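PDB 6KFQ: rhodopsin from Rubrobacter xylanophilus, which pumps protons across the membrane, probably driven by light absorbed by the retinal it binds. Local coordinates for residues A[89-94]-A[99-104]; A[81-86]-A[103-108]; A[32-37]-A[214-219]; A[148-153]-A[167-172]. All blocks are in the same frame, centred on the assembly; numbering follows the deposited sequence.

Interaction 1. Residues A[89-94]-A[99-104]. With MPG ([(Z)-octadec-9-enyl] (2R)-2,3-bis(oxidanyl)propanoate), chain O; SO4 (sulfate ion), chain S.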
loop_
_atom_site.group_PDB
_atom_site.type_symbol
_atom_site.label_atom_id
_atom_site.label_comp_id
_atom_site.label_asym_id
_atom_site.label_seq_id
_atom_site.Cartn_x
_atom_site.Cartn_y
_atom_site.Cartn_z
ATOM N N LEU A 89 1.518 10.940 10.715
ATOM C CA LEU A 89 2.550 11.949 10.480
ATOM C C LEU A 89 1.952 13.348 10.394
ATOM O O LEU A 89 2.433 14.279 11.051
ATOM C CB LEU A 89 3.313 11.650 9.194
ATOM C CG LEU A 89 4.322 10.506 9.179
ATOM C CD1 LEU A 89 4.943 10.426 7.790
ATOM C CD2 LEU A 89 5.400 10.699 10.245
ATOM N N ALA A 90 0.900 13.514 9.578
ATOM C CA ALA A 90 0.402 14.838 9.201
ATOM C C ALA A 90 -0.465 15.480 10.281
ATOM O O ALA A 90 -0.422 16.703 10.462
ATOM C CB ALA A 90 -0.403 14.749 7.896
ATOM N N LEU A 91 -1.263 14.693 10.996
ATOM C CA LEU A 91 -2.262 15.239 11.905
ATOM C C LEU A 91 -1.734 15.302 13.333
ATOM O O LEU A 91 -1.295 14.291 13.892
ATOM C CB LEU A 91 -3.547 14.406 11.844
ATOM C CG LEU A 91 -4.186 14.250 10.460
ATOM C CD1 LEU A 91 -5.162 13.068 10.445
ATOM C CD2 LEU A 91 -4.894 15.522 10.016
ATOM N N ALA A 92 -1.799 16.500 13.926
ATOM C CA ALA A 92 -1.263 16.704 15.268
ATOM C C ALA A 92 -2.111 16.020 16.333
ATOM O O ALA A 92 -1.592 15.656 17.395
ATOM C CB ALA A 92 -1.147 18.199 15.559
ATOM N N ASP A 93 -3.406 15.839 16.080
ATOM C CA ASP A 93 -4.292 15.119 16.993
ATOM C C ASP A 93 -5.284 14.328 16.159
ATOM O O ASP A 93 -6.365 14.827 15.814
ATOM C CB ASP A 93 -5.022 16.066 17.947
ATOM C CG ASP A 93 -5.713 15.332 19.084
ATOM O OD1 ASP A 93 -6.395 15.991 19.896
ATOM O OD2 ASP A 93 -5.554 14.096 19.177
ATOM N N PRO A 94 -4.955 13.080 15.813
ATOM C CA PRO A 94 -5.857 12.287 14.962
ATOM C C PRO A 94 -7.184 11.950 15.624
ATOM O O PRO A 94 -8.150 11.645 14.912
ATOM C CB PRO A 94 -5.042 11.020 14.667
ATOM C CG PRO A 94 -3.614 11.377 15.021
ATOM C CD PRO A 94 -3.713 12.360 16.132
ATOM N N THR A 99 -13.610 11.581 11.236
ATOM C CA THR A 99 -14.386 11.632 9.998
ATOM C C THR A 99 -13.478 11.618 8.773
ATOM O O THR A 99 -13.732 10.889 7.805
ATOM C CB THR A 99 -15.292 12.865 9.991
ATOM O OG1 THR A 99 -16.219 12.775 11.079
ATOM C CG2 THR A 99 -16.077 12.952 8.682
ATOM N N PHE A 100 -12.406 12.414 8.791
ATOM C CA PHE A 100 -11.484 12.395 7.663
ATOM C C PHE A 100 -10.821 11.030 7.517
ATOM O O PHE A 100 -10.758 10.473 6.415
ATOM C CB PHE A 100 -10.421 13.486 7.810
ATOM C CG PHE A 100 -9.345 13.395 6.771
ATOM C CD1 PHE A 100 -9.531 13.947 5.515
ATOM C CD2 PHE A 100 -8.165 12.719 7.034
ATOM C CE1 PHE A 100 -8.555 13.845 4.546
ATOM C CE2 PHE A 100 -7.174 12.599 6.059
ATOM C CZ PHE A 100 -7.361 13.167 4.821
ATOM N N ILE A 101 -10.307 10.482 8.623
ATOM C CA ILE A 101 -9.554 9.231 8.550
ATOM C C ILE A 101 -10.454 8.087 8.098
ATOM O O ILE A 101 -10.074 7.287 7.234
ATOM C CB ILE A 101 -8.880 8.932 9.904
ATOM C CG1 ILE A 101 -7.797 9.974 10.180
ATOM C CG2 ILE A 101 -8.242 7.534 9.899
ATOM C CD1 ILE A 101 -7.154 9.865 11.570
ATOM N N ALA A 102 -11.663 7.997 8.657
ATOM C CA ALA A 102 -12.590 6.954 8.228
ATOM C C ALA A 102 -12.986 7.140 6.768
ATOM O O ALA A 102 -13.135 6.161 6.027
ATOM C CB ALA A 102 -13.829 6.943 9.127
ATOM N N SER A 103 -13.165 8.392 6.339
ATOM C CA SER A 103 -13.493 8.661 4.941
ATOM C C SER A 103 -12.371 8.216 4.020
ATOM O O SER A 103 -12.610 7.572 2.993
ATOM C CB SER A 103 -13.769 10.149 4.733
ATOM O OG SER A 103 -14.928 10.543 5.436
ATOM N N LEU A 104 -11.137 8.597 4.350
ATOM C CA LEU A 104 -9.997 8.198 3.537
ATOM C C LEU A 104 -9.874 6.685 3.481
ATOM O O LEU A 104 -9.661 6.104 2.409
ATOM C CB LEU A 104 -8.716 8.823 4.101
ATOM C CG LEU A 104 -7.404 8.507 3.382
ATOM C CD1 LEU A 104 -7.403 9.094 1.968
ATOM C CD2 LEU A 104 -6.234 9.035 4.182
HETATM C C2 MPG O . -22.267 8.047 13.447
HETATM C C3 MPG O . -22.194 9.553 13.390
HETATM C C4 MPG O . -20.821 10.086 13.046
HETATM C C5 MPG O . -20.338 9.751 11.652
HETATM C C6 MPG O . -19.142 10.564 11.208
HETATM C C7 MPG O . -18.651 10.270 9.795
HETATM C C8 MPG O . -18.041 8.914 9.615
HETATM C C9 MPG O . -17.514 8.680 8.232
HETATM C C10 MPG O . -17.983 7.778 7.410
HETATM C C11 MPG O . -17.523 7.474 6.018
HETATM C C12 MPG O . -17.225 6.021 5.802
HETATM C C13 MPG O . -18.344 5.092 6.245
HETATM C C14 MPG O . -18.096 3.628 5.976
HETATM C C15 MPG O . -18.176 3.240 4.521
HETATM C C16 MPG O . -17.865 1.785 4.259
HETATM C C17 MPG O . -17.945 1.360 2.812
HETATM C C18 MPG O . -17.508 -0.069 2.581
HETATM C C1 MPG O . -21.470 7.444 14.565
HETATM S S SO4 S . -12.280 15.969 10.379
HETATM O O1 SO4 S . -12.323 16.314 8.963
HETATM O O2 SO4 S . -12.286 14.525 10.573
HETATM O O3 SO4 S . -11.063 16.538 10.954
HETATM O O4 SO4 S . -13.437 16.530 11.077
#
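Ile-101 reaches from helix 98-120 to the chain leaving helix 70-90, and its terminal methyl does most of the touching. Ile-101 CD1 lies 3.9 Å from Leu-91 CD1 and just as near, at 3.9 Å, to the ring carbon CB of Pro-94. The leucine and isoleucine side chains point opposite ways and overlap alongside. CG1 of Ile-101 sits beside its own backbone N (chi1 -67°) and the chain is extended beyond it, which carries CD1 out to the turn. Leu-91, where the backbone leaves helical geometry, also packs on Glu-152 of helix 124-153. Further out, a sulfate, probably from the crystallisation liquor, sits at the start of helix 98-120: Phe-100 N donates to its O2 over 2.8 Å at 158°, and Asn-97 and Arg-148 bind the same ion. Thr-99 O takes two donors on opposite faces of its plane, Ser-103 N at 3.0 Å and Ser-103 OG at 2.7 Å. With an alanine in place of Ser-103, this carbonyl would probably be left with the backbone bond alone. No hydrogen bond links the two segments, so methyl and proline-ring packing joins them, while the polar bonds described for 99-104 run within its own helix and to the anion.

Interaction 2. Residues A[81-86]-A[103-108]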
loop_
_atom_site.group_PDB
_atom_site.type_symbol
_atom_site.label_atom_id
_atom_site.label_comp_id
_atom_site.label_asym_id
_atom_site.label_seq_id
_atom_site.Cartn_x
_atom_site.Cartn_y
_atom_site.Cartn_z
ATOM N N LEU A 81 -3.368 0.858 6.185
ATOM C CA LEU A 81 -2.310 1.072 7.170
ATOM C C LEU A 81 -1.269 2.056 6.654
ATOM O O LEU A 81 -0.730 2.858 7.427
ATOM C CB LEU A 81 -1.650 -0.259 7.546
ATOM C CG LEU A 81 -2.452 -1.257 8.383
ATOM C CD1 LEU A 81 -1.721 -2.589 8.496
ATOM C CD2 LEU A 81 -2.715 -0.696 9.769
ATOM N N LEU A 82 -0.960 2.005 5.357
ATOM C CA LEU A 82 -0.062 3.002 4.778
ATOM C C LEU A 82 -0.668 4.398 4.881
ATOM O O LEU A 82 0.009 5.362 5.252
ATOM C CB LEU A 82 0.239 2.663 3.317
ATOM C CG LEU A 82 1.210 1.495 3.095
ATOM C CD1 LEU A 82 1.123 1.033 1.671
ATOM C CD2 LEU A 82 2.654 1.876 3.453
ATOM N N LEU A 83 -1.949 4.527 4.543
ATOM C CA LEU A 83 -2.607 5.814 4.705
ATOM C C LEU A 83 -2.613 6.236 6.166
ATOM O O LEU A 83 -2.429 7.416 6.477
ATOM C CB LEU A 83 -4.032 5.743 4.145
ATOM C CG LEU A 83 -4.047 5.390 2.660
ATOM C CD1 LEU A 83 -5.479 5.174 2.179
ATOM C CD2 LEU A 83 -3.373 6.499 1.866
ATOM N N LEU A 84 -2.827 5.284 7.078
ATOM C CA LEU A 84 -2.793 5.590 8.503
ATOM C C LEU A 84 -1.435 6.147 8.917
ATOM O O LEU A 84 -1.361 7.145 9.641
ATOM C CB LEU A 84 -3.133 4.342 9.314
ATOM C CG LEU A 84 -3.245 4.564 10.824
ATOM C CD1 LEU A 84 -4.227 5.698 11.145
ATOM C CD2 LEU A 84 -3.668 3.272 11.518
ATOM N N ASP A 85 -0.346 5.499 8.491
ATOM C CA ASP A 85 0.981 6.072 8.717
ATOM C C ASP A 85 1.038 7.530 8.262
ATOM O O ASP A 85 1.579 8.392 8.965
ATOM C CB ASP A 85 2.047 5.263 7.977
ATOM C CG ASP A 85 2.667 4.171 8.829
ATOM O OD1 ASP A 85 2.515 4.193 10.066
ATOM O OD2 ASP A 85 3.322 3.283 8.241
ATOM N N LEU A 86 0.482 7.824 7.084
ATOM C CA LEU A 86 0.547 9.187 6.579
ATOM C C LEU A 86 -0.317 10.119 7.416
ATOM O O LEU A 86 0.077 11.258 7.685
ATOM C CB LEU A 86 0.119 9.235 5.109
ATOM C CG LEU A 86 1.031 8.590 4.070
ATOM C CD1 LEU A 86 0.402 8.659 2.672
ATOM C CD2 LEU A 86 2.415 9.222 4.074
ATOM N N SER A 103 -13.165 8.392 6.339
ATOM C CA SER A 103 -13.493 8.661 4.941
ATOM C C SER A 103 -12.371 8.216 4.020
ATOM O O SER A 103 -12.610 7.572 2.993
ATOM C CB SER A 103 -13.769 10.149 4.733
ATOM O OG SER A 103 -14.928 10.543 5.436
ATOM N N LEU A 104 -11.137 8.597 4.350
ATOM C CA LEU A 104 -9.997 8.198 3.537
ATOM C C LEU A 104 -9.874 6.685 3.481
ATOM O O LEU A 104 -9.661 6.104 2.409
ATOM C CB LEU A 104 -8.716 8.823 4.101
ATOM C CG LEU A 104 -7.404 8.507 3.382
ATOM C CD1 LEU A 104 -7.403 9.094 1.968
ATOM C CD2 LEU A 104 -6.234 9.035 4.182
ATOM N N ILE A 105 -9.997 6.023 4.631
ATOM C CA ILE A 105 -9.810 4.573 4.646
ATOM C C ILE A 105 -10.947 3.889 3.894
ATOM O O ILE A 105 -10.720 2.966 3.103
ATOM C CB ILE A 105 -9.688 4.056 6.096
ATOM C CG1 ILE A 105 -8.425 4.594 6.788
ATOM C CG2 ILE A 105 -9.770 2.525 6.141
ATOM C CD1 ILE A 105 -7.160 4.459 5.988
ATOM N N ALA A 106 -12.181 4.346 4.098
ATOM C CA ALA A 106 -13.314 3.732 3.413
ATOM C C ALA A 106 -13.159 3.837 1.898
ATOM O O ALA A 106 -13.378 2.861 1.172
ATOM C CB ALA A 106 -14.618 4.380 3.878
ATOM N N LEU A 107 -12.767 5.013 1.407
ATOM C CA LEU A 107 -12.507 5.174 -0.020
ATOM C C LEU A 107 -11.460 4.180 -0.500
ATOM O O LEU A 107 -11.617 3.547 -1.551
ATOM C CB LEU A 107 -12.035 6.599 -0.295
ATOM C CG LEU A 107 -12.801 7.541 -1.220
ATOM C CD1 LEU A 107 -14.257 7.193 -1.308
ATOM C CD2 LEU A 107 -12.620 8.962 -0.722
ATOM N N ASP A 108 -10.380 4.031 0.269
ATOM C CA ASP A 108 -9.306 3.121 -0.105
ATOM C C ASP A 108 -9.780 1.673 -0.138
ATOM O O ASP A 108 -9.401 0.909 -1.036
ATOM C CB ASP A 108 -8.151 3.289 0.871
ATOM C CG ASP A 108 -7.011 2.360 0.566
ATOM O OD1 ASP A 108 -7.017 1.223 1.087
ATOM O OD2 ASP A 108 -6.135 2.761 -0.228
#
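Leu-83 and Ile-105 mark the closest backbone approach, with their CA atoms 7.3 Å apart, where segments 81-86 and 103-108 run nearly antiparallel. Their N-to-C directions differ by 155°, and the axes come within 10.0 Å. On the 81-86 side, Leu-83 makes all the close contacts. Its CB meets two methyls, Ile-105 CD1 at 3.9 Å and Leu-104 CD2 at 4.0 Å, while its CD1 rests on the Asp-108 side chain, 3.5 Å from both CB and OD2 of that residue. With CG anti to the backbone N (chi1 179°), the carboxylate of Asp-108 swings over beside Leu-83 CD1, the two side chains at a slant. Its polar end is engaged elsewhere: OD1 is hydrogen-bonded to Thr-79 OG1 on helix 70-90. Trp-175 of helix 158-184 packs on both Leu-83 and Asp-108, and Ile-105 also borders a bound lipid. This is a neighbouring pair of antiparallel transmembrane helices in the seven-helix microbial rhodopsin fold, with an aspartate-threonine bond between them as in bacteriorhodopsin, next to a retinal pocket that includes Leu-82.

Interaction 3. Residues A[32-37]-A[214-219]. With SO4 (sulfate ion), chain T.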
loop_
_atom_site.group_PDB
_atom_site.type_symbol
_atom_site.label_atom_id
_atom_site.label_comp_id
_atom_site.label_asym_id
_atom_site.label_seq_id
_atom_site.Cartn_x
_atom_site.Cartn_y
_atom_site.Cartn_z
ATOM N N ARG A 32 6.531 4.329 19.116
ATOM C CA ARG A 32 6.639 2.901 18.832
ATOM C C ARG A 32 5.494 2.409 17.952
ATOM O O ARG A 32 5.651 1.412 17.237
ATOM C CB ARG A 32 6.706 2.109 20.143
ATOM C CG ARG A 32 5.549 1.150 20.384
ATOM C CD ARG A 32 5.684 0.460 21.737
ATOM N NE ARG A 32 4.759 -0.661 21.880
ATOM N N TYR A 33 4.350 3.105 17.959
ATOM C CA TYR A 33 3.226 2.643 17.151
ATOM C C TYR A 33 3.511 2.772 15.659
ATOM O O TYR A 33 2.971 1.997 14.866
ATOM C CB TYR A 33 1.939 3.387 17.521
ATOM C CG TYR A 33 1.998 4.891 17.372
ATOM C CD1 TYR A 33 1.566 5.518 16.209
ATOM C CD2 TYR A 33 2.475 5.685 18.405
ATOM C CE1 TYR A 33 1.622 6.894 16.076
ATOM C CE2 TYR A 33 2.527 7.055 18.286
ATOM C CZ TYR A 33 2.102 7.657 17.125
ATOM O OH TYR A 33 2.173 9.026 17.030
ATOM N N PHE A 34 4.357 3.727 15.255
ATOM C CA PHE A 34 4.769 3.798 13.854
ATOM C C PHE A 34 5.510 2.533 13.443
ATOM O O PHE A 34 5.246 1.954 12.381
ATOM C CB PHE A 34 5.656 5.021 13.622
ATOM C CG PHE A 34 4.903 6.310 13.486
ATOM C CD1 PHE A 34 4.093 6.540 12.388
ATOM C CD2 PHE A 34 5.026 7.305 14.445
ATOM C CE1 PHE A 34 3.401 7.740 12.255
ATOM C CE2 PHE A 34 4.337 8.506 14.318
ATOM C CZ PHE A 34 3.524 8.721 13.221
ATOM N N PHE A 35 6.453 2.094 14.276
ATOM C CA PHE A 35 7.229 0.899 13.962
ATOM C C PHE A 35 6.338 -0.335 13.915
ATOM O O PHE A 35 6.537 -1.224 13.076
ATOM C CB PHE A 35 8.355 0.730 14.994
ATOM C CG PHE A 35 9.376 1.834 14.947
ATOM C CD1 PHE A 35 10.592 1.641 14.320
ATOM C CD2 PHE A 35 9.095 3.083 15.487
ATOM C CE1 PHE A 35 11.519 2.659 14.250
ATOM C CE2 PHE A 35 10.014 4.109 15.417
ATOM C CZ PHE A 35 11.230 3.899 14.804
ATOM N N VAL A 36 5.334 -0.394 14.790
ATOM C CA VAL A 36 4.423 -1.534 14.811
ATOM C C VAL A 36 3.558 -1.552 13.553
ATOM O O VAL A 36 3.411 -2.591 12.900
ATOM C CB VAL A 36 3.565 -1.505 16.088
ATOM C CG1 VAL A 36 2.542 -2.624 16.070
ATOM C CG2 VAL A 36 4.450 -1.606 17.316
ATOM N N ILE A 37 2.976 -0.402 13.197
ATOM C CA ILE A 37 2.136 -0.324 12.002
ATOM C C ILE A 37 2.936 -0.681 10.761
ATOM O O ILE A 37 2.454 -1.403 9.878
ATOM C CB ILE A 37 1.523 1.081 11.867
ATOM C CG1 ILE A 37 0.584 1.389 13.038
ATOM C CG2 ILE A 37 0.808 1.221 10.532
ATOM C CD1 ILE A 37 0.007 2.816 13.001
ATOM N N LEU A 214 11.317 2.063 5.329
ATOM C CA LEU A 214 12.695 2.453 5.627
ATOM C C LEU A 214 12.813 3.962 5.786
ATOM O O LEU A 214 13.447 4.448 6.730
ATOM C CB LEU A 214 13.623 1.970 4.520
ATOM C CG LEU A 214 14.115 0.532 4.627
ATOM C CD1 LEU A 214 14.792 0.102 3.334
ATOM C CD2 LEU A 214 15.082 0.414 5.810
ATOM N N LEU A 215 12.213 4.717 4.863
ATOM C CA LEU A 215 12.248 6.172 4.941
ATOM C C LEU A 215 11.526 6.682 6.181
ATOM O O LEU A 215 12.020 7.585 6.865
ATOM C CB LEU A 215 11.635 6.772 3.677
ATOM C CG LEU A 215 12.432 6.530 2.398
ATOM C CD1 LEU A 215 11.656 7.011 1.181
ATOM C CD2 LEU A 215 13.805 7.196 2.484
ATOM N N LEU A 216 10.363 6.107 6.494
ATOM C CA LEU A 216 9.604 6.541 7.665
ATOM C C LEU A 216 10.369 6.258 8.955
ATOM O O LEU A 216 10.622 7.161 9.765
ATOM C CB LEU A 216 8.240 5.842 7.689
ATOM C CG LEU A 216 7.411 6.142 8.942
ATOM C CD1 LEU A 216 7.155 7.631 9.063
ATOM C CD2 LEU A 216 6.098 5.365 8.923
ATOM N N LEU A 217 10.741 4.996 9.163
ATOM C CA LEU A 217 11.288 4.577 10.449
ATOM C C LEU A 217 12.727 5.028 10.658
ATOM O O LEU A 217 13.205 4.998 11.796
ATOM C CB LEU A 217 11.185 3.057 10.589
ATOM C CG LEU A 217 9.749 2.543 10.480
ATOM C CD1 LEU A 217 9.665 1.060 10.817
ATOM C CD2 LEU A 217 8.818 3.354 11.371
ATOM N N SER A 218 13.421 5.454 9.606
ATOM C CA SER A 218 14.744 6.047 9.761
ATOM C C SER A 218 14.695 7.541 10.072
ATOM O O SER A 218 15.735 8.120 10.413
ATOM C CB SER A 218 15.577 5.817 8.499
ATOM O OG SER A 218 15.676 4.435 8.208
ATOM N N SER A 219 13.525 8.176 9.956
ATOM C CA SER A 219 13.371 9.610 10.227
ATOM C C SER A 219 13.173 9.828 11.727
ATOM O O SER A 219 12.115 10.252 12.203
ATOM C CB SER A 219 12.205 10.190 9.436
ATOM O OG SER A 219 12.385 10.043 8.044
HETATM S S SO4 T . 4.501 4.329 22.164
HETATM O O1 SO4 T . 3.979 4.007 20.840
HETATM O O2 SO4 T . 4.310 3.194 23.062
HETATM O O3 SO4 T . 5.926 4.638 22.066
HETATM O O4 SO4 T . 3.782 5.485 22.693
#
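Phe-34 and Phe-35 carry helix 32-53 onto Leu-216 and Leu-217 near the end of helix 194-218, an antiparallel transmembrane pair (161°, short axes 10.2 Å apart) of the seven-helix rhodopsin bundle. Ahead of them, Arg-32 N donates to O3 of a second sulfate over 3.0 Å, and Tyr-33 N makes a weak bond to O1 of the same ion; that oxygen also lies at the edge of the tyrosine ring, in its plane. Tyr-33 CE1 stands over one face of the Phe-34 ring, toward its rim. Phe-34 and Leu-216 lie roughly perpendicular, Phe-34 CD1 being 4.2 Å from Leu-216 CD2. Phe-35, its CG beside the backbone N (chi1 -65°), brings its ring to Leu-217 for a CH-pi contact: Leu-217 CD2 sits 3.8 Å from the centroid, near the normal. A serine at Phe-35 would probably take away the ring face under Leu-217 CD2 and open a gap beside both methyls. Leu-24 and Pro-28 also pack on Phe-35, Leu-88 of helix 70-90 and Leu-223 of helix 220-228 touch Phe-34, and Leu-216 meets Leu-167 of helix 158-184.

Interaction 4. Residues A[148-153]-A[167-172]. With MPG ([(Z)-octadec-9-enyl] (2R)-2,3-bis(oxidanyl)propanoate), chain F; MPG ([(Z)-octadec-9-enyl] (2R)-2,3-bis(oxidanyl)propanoate), chain J; SO4 (sulfate ion), chain S.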
loop_
_atom_site.group_PDB
_atom_site.type_symbol
_atom_site.label_atom_id
_atom_site.label_comp_id
_atom_site.label_asym_id
_atom_site.label_seq_id
_atom_site.Cartn_x
_atom_site.Cartn_y
_atom_site.Cartn_z
ATOM N N ARG A 148 -5.968 17.810 1.957
ATOM C CA ARG A 148 -6.041 17.895 3.413
ATOM C C ARG A 148 -4.712 17.627 4.101
ATOM O O ARG A 148 -4.261 18.441 4.912
ATOM C CB ARG A 148 -7.093 16.913 3.937
ATOM C CG ARG A 148 -7.224 16.878 5.448
ATOM C CD ARG A 148 -7.814 18.169 5.991
ATOM N NE ARG A 148 -7.923 18.116 7.442
ATOM C CZ ARG A 148 -8.996 17.689 8.092
ATOM N NH1 ARG A 148 -10.070 17.297 7.418
ATOM N NH2 ARG A 148 -8.998 17.669 9.416
ATOM N N LEU A 149 -4.061 16.500 3.804
ATOM C CA LEU A 149 -2.909 16.112 4.619
ATOM C C LEU A 149 -1.678 16.958 4.329
ATOM O O LEU A 149 -0.883 17.205 5.243
ATOM C CB LEU A 149 -2.598 14.629 4.433
ATOM C CG LEU A 149 -3.602 13.670 5.069
ATOM C CD1 LEU A 149 -3.112 12.234 4.961
ATOM C CD2 LEU A 149 -3.865 14.057 6.516
ATOM N N PHE A 150 -1.481 17.406 3.083
ATOM C CA PHE A 150 -0.346 18.290 2.819
ATOM C C PHE A 150 -0.481 19.585 3.604
ATOM O O PHE A 150 0.512 20.126 4.107
ATOM C CB PHE A 150 -0.221 18.582 1.324
ATOM C CG PHE A 150 0.611 17.574 0.573
ATOM C CD1 PHE A 150 0.031 16.426 0.061
ATOM C CD2 PHE A 150 1.976 17.775 0.387
ATOM C CE1 PHE A 150 0.789 15.487 -0.630
ATOM C CE2 PHE A 150 2.743 16.844 -0.306
ATOM C CZ PHE A 150 2.146 15.699 -0.817
ATOM N N ALA A 151 -1.705 20.098 3.721
ATOM C CA ALA A 151 -1.913 21.310 4.501
ATOM C C ALA A 151 -1.696 21.052 5.985
ATOM O O ALA A 151 -1.074 21.866 6.677
ATOM C CB ALA A 151 -3.317 21.862 4.245
ATOM N N GLU A 152 -2.205 19.927 6.491
ATOM C CA GLU A 152 -2.001 19.588 7.894
ATOM C C GLU A 152 -0.521 19.436 8.215
ATOM O O GLU A 152 -0.039 19.962 9.223
ATOM C CB GLU A 152 -2.752 18.305 8.230
ATOM C CG GLU A 152 -4.271 18.448 8.140
ATOM C CD GLU A 152 -4.877 18.947 9.433
ATOM O OE1 GLU A 152 -4.112 19.205 10.390
ATOM O OE2 GLU A 152 -6.122 19.070 9.493
ATOM N N ALA A 153 0.216 18.725 7.357
ATOM C CA ALA A 153 1.624 18.459 7.636
ATOM C C ALA A 153 2.463 19.730 7.631
ATOM O O ALA A 153 3.525 19.776 8.267
ATOM C CB ALA A 153 2.174 17.458 6.618
ATOM N N LEU A 167 7.264 10.891 1.791
ATOM C CA LEU A 167 6.467 9.671 1.719
ATOM C C LEU A 167 5.209 9.877 0.886
ATOM O O LEU A 167 4.757 8.956 0.194
ATOM C CB LEU A 167 6.103 9.204 3.122
ATOM C CG LEU A 167 7.281 8.749 3.990
ATOM C CD1 LEU A 167 6.762 8.303 5.339
ATOM C CD2 LEU A 167 8.068 7.642 3.308
ATOM N N ALA A 168 4.611 11.064 0.966
ATOM C CA ALA A 168 3.369 11.295 0.236
ATOM C C ALA A 168 3.613 11.336 -1.268
ATOM O O ALA A 168 2.821 10.792 -2.042
ATOM C CB ALA A 168 2.700 12.586 0.720
ATOM N N VAL A 169 4.692 11.992 -1.700
ATOM C CA VAL A 169 5.034 11.995 -3.119
ATOM C C VAL A 169 5.388 10.592 -3.574
ATOM O O VAL A 169 4.948 10.139 -4.639
ATOM C CB VAL A 169 6.182 12.985 -3.398
ATOM C CG1 VAL A 169 6.650 12.864 -4.824
ATOM C CG2 VAL A 169 5.725 14.396 -3.137
ATOM N N LEU A 170 6.181 9.873 -2.772
ATOM C CA LEU A 170 6.498 8.487 -3.103
ATOM C C LEU A 170 5.234 7.656 -3.265
ATOM O O LEU A 170 5.108 6.852 -4.197
ATOM C CB LEU A 170 7.381 7.887 -2.010
ATOM C CG LEU A 170 7.689 6.402 -2.190
ATOM C CD1 LEU A 170 8.554 6.187 -3.427
ATOM C CD2 LEU A 170 8.394 5.846 -0.961
ATOM N N THR A 171 4.306 7.810 -2.328
ATOM C CA THR A 171 3.035 7.099 -2.381
ATOM C C THR A 171 2.259 7.444 -3.646
ATOM O O THR A 171 1.808 6.553 -4.371
ATOM C CB THR A 171 2.235 7.430 -1.114
ATOM O OG1 THR A 171 2.896 6.847 0.032
ATOM C CG2 THR A 171 0.803 6.928 -1.187
ATOM N N ILE A 172 2.091 8.734 -3.934
ATOM C CA ILE A 172 1.291 9.117 -5.097
ATOM C C ILE A 172 1.897 8.552 -6.378
ATOM O O ILE A 172 1.193 7.975 -7.220
ATOM C CB ILE A 172 1.145 10.645 -5.157
ATOM C CG1 ILE A 172 0.316 11.159 -3.975
ATOM C CG2 ILE A 172 0.481 11.085 -6.460
ATOM C CD1 ILE A 172 0.337 12.665 -3.874
HETATM C C4 MPG F . 0.883 18.517 -3.581
HETATM C C5 MPG F . 2.073 17.746 -4.099
HETATM C C6 MPG F . 1.732 16.703 -5.136
HETATM C C7 MPG F . 2.919 15.880 -5.623
HETATM C C8 MPG F . 2.585 14.953 -6.751
HETATM C C9 MPG F . 3.729 14.102 -7.210
HETATM C C10 MPG F . 3.682 13.343 -8.276
HETATM C C11 MPG F . 2.488 13.263 -9.176
HETATM C C12 MPG F . 2.744 12.562 -10.474
HETATM C C13 MPG F . 2.890 11.052 -10.385
HETATM C C14 MPG F . 3.153 10.407 -11.725
HETATM C C15 MPG F . 3.135 8.897 -11.743
HETATM C C16 MPG F . 3.408 8.322 -13.112
HETATM C C17 MPG F . 3.241 6.835 -13.275
HETATM C C18 MPG F . 3.482 6.359 -14.689
HETATM C C14 MPG J . 10.887 10.140 -3.605
HETATM C C15 MPG J . 9.902 10.700 -4.600
HETATM C C16 MPG J . 9.140 9.655 -5.378
HETATM C C17 MPG J . 9.994 8.735 -6.210
HETATM C C18 MPG J . 9.207 7.757 -7.051
HETATM S S SO4 S . -12.280 15.969 10.379
HETATM O O1 SO4 S . -12.323 16.314 8.963
HETATM O O2 SO4 S . -12.286 14.525 10.573
HETATM O O3 SO4 S . -11.063 16.538 10.954
HETATM O O4 SO4 S . -13.437 16.530 11.077
#
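The Phe-150 ring of helix 124-153 meets Ala-168 and has a bound lipid over one face. Its segment and 167-172 belong to an antiparallel pair of consecutive helices, 124-153 and 158-184, in the seven-helix bundle, with axes 12.0 Å apart and directions at 165°. Lipid F covers that face, its C4 4.0 Å above the plane and over the ring centre; Val-169 CG2 is at the edge, 4.5 Å from Phe-150 CZ, and Phe-164 packs edge-to-face. The guanidinium of Arg-148 is met at its edges, in plane, by Glu-152 and a sulfate. At the helix spacing here the aromatic ring does the bridging: Phe-150 CZ is 3.5 Å from Ala-168 CB, and Phe-150 CE1 is 4.3 Å from Ile-172 CD1. Lipid J adds to the membrane-facing surface along Val-169 and Leu-170. Away from this seam, Arg-148 bends at chi2 (69°) and uses NH1 and NH2 for the sulfate. It grips Glu-152 side-on, with NE and NH2 both bonded to OE2; NE is 2.9 Å from OE2 and meets its anti lone pair.

Interactions 1 and 2 are successive levels of the pairing between helices 70-90 and 98-120, their centres about 9 Å apart and Leu-104 common to their segments. The centre of interaction 4 lies about 12 Å from each of theirs: Phe-100 CE1 packs 3.4 Å from Arg-148 CG, and one sulfate is bound by both residues, while Leu-86 CD2 comes within 3.8 Å of Leu-167 CB. Interaction 3 closes the sequence loop that contains the other three, and meets interaction 2 where Asp-85 OD2 is 3.5 Å from Leu-216 CD2. Interaction 2 is nearest the chromophore: Leu-82 touches retinal and the Asp-108 side chain is about 6 Å from it, against about 10 Å for the Ile-172 side chain and about 13 Å for the Leu-216 side chain.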